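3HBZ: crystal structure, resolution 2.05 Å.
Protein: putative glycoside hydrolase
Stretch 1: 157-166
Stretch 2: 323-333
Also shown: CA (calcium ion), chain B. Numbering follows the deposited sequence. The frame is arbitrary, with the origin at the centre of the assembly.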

# COMPACT_ATOMS: atom_id res chain seq x y z
N LYS A 157 15.37 -6.11 11.55
CA LYS A 157 14.19 -5.39 12.04
C LYS A 157 12.97 -6.05 11.49
O LYS A 157 13.11 -7.01 10.70
CB LYS A 157 14.26 -3.94 11.61
CG LYS A 157 15.62 -3.29 12.07
CD LYS A 157 15.79 -1.89 11.52
CE LYS A 157 17.05 -1.21 12.10
NZ LYS A 157 17.32 0.05 11.36
N CYS A 158 11.80 -5.58 11.91
CA CYS A 158 10.54 -6.11 11.40
C CYS A 158 9.44 -5.05 11.31
O CYS A 158 9.64 -3.90 11.70
CB CYS A 158 10.05 -7.26 12.25
SG CYS A 158 9.48 -6.78 13.93
N LEU A 159 8.32 -5.48 10.75
CA LEU A 159 7.12 -4.72 10.60
C LEU A 159 6.37 -4.79 11.92
O LEU A 159 6.23 -5.87 12.51
CB LEU A 159 6.25 -5.34 9.49
CG LEU A 159 4.86 -4.73 9.26
CD1 LEU A 159 5.01 -3.26 8.86
CD2 LEU A 159 4.10 -5.62 8.18
N SER A 160 5.89 -3.63 12.39
CA SER A 160 5.05 -3.54 13.55
C SER A 160 3.77 -2.79 13.24
O SER A 160 3.77 -1.65 12.75
CB SER A 160 5.82 -2.80 14.67
OG SER A 160 5.03 -2.77 15.84
N LEU A 161 2.65 -3.42 13.57
CA LEU A 161 1.34 -2.89 13.30
C LEU A 161 0.60 -2.80 14.63
O LEU A 161 0.47 -3.79 15.36
CB LEU A 161 0.60 -3.84 12.34
CG LEU A 161 1.34 -4.05 11.01
CD1 LEU A 161 0.51 -5.00 10.11
CD2 LEU A 161 1.63 -2.76 10.25
N VAL A 162 0.18 -1.59 14.98
CA VAL A 162 -0.46 -1.33 16.27
C VAL A 162 -1.74 -0.51 16.04
O VAL A 162 -1.68 0.53 15.48
CB VAL A 162 0.47 -0.59 17.24
CG1 VAL A 162 -0.27 -0.25 18.58
CG2 VAL A 162 1.72 -1.41 17.57
N THR A 163 -2.87 -1.01 16.51
CA THR A 163 -4.16 -0.32 16.43
C THR A 163 -4.15 0.86 17.38
O THR A 163 -3.86 0.72 18.57
CB THR A 163 -5.31 -1.29 16.78
OG1 THR A 163 -5.29 -2.36 15.82
CG2 THR A 163 -6.72 -0.59 16.75
N ARG A 164 -4.41 2.04 16.83
CA ARG A 164 -4.26 3.30 17.55
C ARG A 164 -5.60 3.98 17.71
O ARG A 164 -6.49 3.85 16.85
CB ARG A 164 -3.42 4.24 16.72
CG ARG A 164 -2.03 3.73 16.47
CD ARG A 164 -1.23 3.57 17.74
NE ARG A 164 0.13 3.44 17.30
CZ ARG A 164 1.22 3.85 17.94
NH1 ARG A 164 1.19 4.42 19.15
NH2 ARG A 164 2.38 3.68 17.33
N SER A 165 -5.73 4.77 18.77
CA SER A 165 -6.81 5.75 18.84
C SER A 165 -6.58 6.86 17.80
O SER A 165 -5.44 7.31 17.58
CB SER A 165 -6.86 6.42 20.22
OG SER A 165 -7.82 7.46 20.17
N THR A 166 -7.67 7.32 17.18
CA THR A 166 -7.62 8.46 16.26
C THR A 166 -7.99 9.77 16.95
O THR A 166 -8.14 10.81 16.30
CB THR A 166 -8.60 8.27 15.13
OG1 THR A 166 -9.89 8.08 15.72
CG2 THR A 166 -8.24 7.09 14.30
N GLY A 323 -12.28 -3.27 17.09
CA GLY A 323 -10.90 -3.66 17.43
C GLY A 323 -10.49 -3.15 18.78
O GLY A 323 -11.25 -2.46 19.43
N ALA A 324 -9.28 -3.48 19.21
CA ALA A 324 -8.79 -2.97 20.49
C ALA A 324 -7.57 -2.09 20.30
O ALA A 324 -6.57 -2.49 19.67
CB ALA A 324 -8.47 -4.14 21.43
N ILE A 325 -7.60 -0.90 20.88
CA ILE A 325 -6.44 -0.06 20.84
C ILE A 325 -5.32 -0.81 21.51
O ILE A 325 -5.51 -1.42 22.54
CB ILE A 325 -6.71 1.25 21.54
CG1 ILE A 325 -7.73 2.05 20.71
CG2 ILE A 325 -5.39 2.06 21.74
CD1 ILE A 325 -8.40 3.22 21.56
N GLY A 326 -4.14 -0.78 20.91
CA GLY A 326 -2.98 -1.49 21.47
C GLY A 326 -2.75 -2.88 20.86
O GLY A 326 -1.73 -3.47 21.09
N SER A 327 -3.70 -3.40 20.09
CA SER A 327 -3.46 -4.68 19.40
C SER A 327 -2.21 -4.55 18.57
O SER A 327 -2.10 -3.58 17.84
CB SER A 327 -4.67 -5.11 18.55
OG SER A 327 -5.70 -5.58 19.42
N THR A 328 -1.26 -5.50 18.70
CA THR A 328 0.08 -5.40 18.10
C THR A 328 0.44 -6.67 17.33
O THR A 328 0.48 -7.76 17.91
CB THR A 328 1.14 -5.17 19.16
OG1 THR A 328 0.81 -3.99 19.89
CG2 THR A 328 2.58 -5.02 18.55
N LEU A 329 0.64 -6.51 16.02
CA LEU A 329 1.05 -7.57 15.14
C LEU A 329 2.45 -7.23 14.66
O LEU A 329 2.66 -6.16 14.08
CB LEU A 329 0.08 -7.70 13.94
CG LEU A 329 0.44 -8.75 12.88
CD1 LEU A 329 0.41 -10.23 13.42
CD2 LEU A 329 -0.44 -8.63 11.68
N LEU A 330 3.40 -8.11 14.96
CA LEU A 330 4.76 -8.08 14.39
C LEU A 330 4.91 -9.11 13.29
O LEU A 330 4.45 -10.24 13.42
CB LEU A 330 5.84 -8.31 15.49
CG LEU A 330 5.81 -7.45 16.72
CD1 LEU A 330 7.01 -7.85 17.68
CD2 LEU A 330 5.77 -5.88 16.37
N ILE A 331 5.53 -8.71 12.17
CA ILE A 331 5.65 -9.58 11.01
C ILE A 331 7.08 -9.57 10.55
O ILE A 331 7.71 -8.50 10.52
CB ILE A 331 4.74 -9.11 9.85
CG1 ILE A 331 3.24 -9.28 10.18
CG2 ILE A 331 5.12 -9.77 8.55
CD1 ILE A 331 2.74 -10.76 10.17
N ASP A 332 7.63 -10.75 10.24
CA ASP A 332 8.96 -10.81 9.67
C ASP A 332 9.16 -12.04 8.78
O ASP A 332 8.41 -13.02 8.88
CB ASP A 332 10.03 -10.80 10.77
CG ASP A 332 11.35 -10.13 10.32
OD1 ASP A 332 11.43 -9.70 9.14
OD2 ASP A 332 12.32 -10.06 11.12
N GLU A 333 10.17 -11.95 7.91
CA GLU A 333 10.61 -13.08 7.06
C GLU A 333 9.46 -13.69 6.24
O GLU A 333 9.19 -14.90 6.30
CB GLU A 333 11.27 -14.17 7.91
CG GLU A 333 12.55 -13.73 8.60
CD GLU A 333 13.29 -14.85 9.33
OE1 GLU A 333 12.85 -16.02 9.30
OE2 GLU A 333 14.36 -14.57 9.94
CA CA B . 13.71 -8.74 9.33
O HOH W 1 14.53 -10.68 8.24

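A calcium ion fastens one end of this strand pair. The ion is bound by the backbone carbonyl of Lys-157, with O 2.3 Å from the metal, and by both carboxylate oxygens of Asp-332, whose OD1 and OD2 lie 2.5 and 2.6 Å from it; water 1, 2.4 Å away, and three atoms from elsewhere in the structure complete the set. The metal explains an approach that would otherwise look unfavourable: Lys-157 O and Asp-332 OD2 sit 3.2 Å apart, two oxygens held together by a shared cation rather than by a proton.

Beyond the ion, the contact illustrates how an antiparallel ladder joins segments remote in sequence, whose touching residues are at least 160 positions apart. The N-to-C directions of strands 158-162 and 328-332 differ by 166°, close to antiparallel. Bonded pairs alternate with non-bonded ones. Leu-159 and Ile-331 exchange two hydrogen bonds, Leu-159 N to Ile-331 O at 3.1 Å and Ile-331 N to Leu-159 O at 2.9 Å; Leu-161 and Leu-329 repeat the pattern, with both N-to-O distances, Leu-161 N to Leu-329 O and Leu-329 N to Leu-161 O, at 2.8 Å. At the two non-hydrogen-bonded pairs the alpha carbons draw closer, 4.6 Å between Ser-160 CA and Leu-330 CA and 4.5 Å between Val-162 CA and Thr-328 CA. There CA-H...O contacts supplement the ladder, as between Thr-328 CA and Leu-161 O at 3.2 Å.

The pleat of the strands puts successive side chains on opposite faces. Leu-159, Leu-161, Leu-329 and Ile-331 share one buried face, where apolar groups pack across the strands: Leu-159 CD2 lies 3.9 Å from Ile-331 CB, and Leu-161 CD1 lies 4.1 Å from Leu-329 CD2. The other face is more mixed, carrying Ser-160, Val-162, Thr-328 and Leu-330. Ser-160 OG comes within 3.2 Å of Leu-330 CD2, a van der Waals contact, while Val-162 CG2 rests 3.6 Å from Thr-328 OG1. That hydroxyl donates to Gly-326 O at 2.9 Å.

At the far end, a type II turn from Ala-324 to Ser-327, closed by Ser-327 N to Ala-324 O at 3.0 Å, meets Thr-163. Thr-163 N donates to Ser-327 O at 3.0 Å, and Gly-326 N donates to Thr-163 O at 2.8 Å in a nearly linear bond. Glycine suits this position in the turn: at phi 96° and psi -12°, a beta carbon would jam against the preceding carbonyl oxygen. Ile-325 CD1 reaches Ser-165 CB at 3.8 Å, a carbon-carbon contact beside the turn.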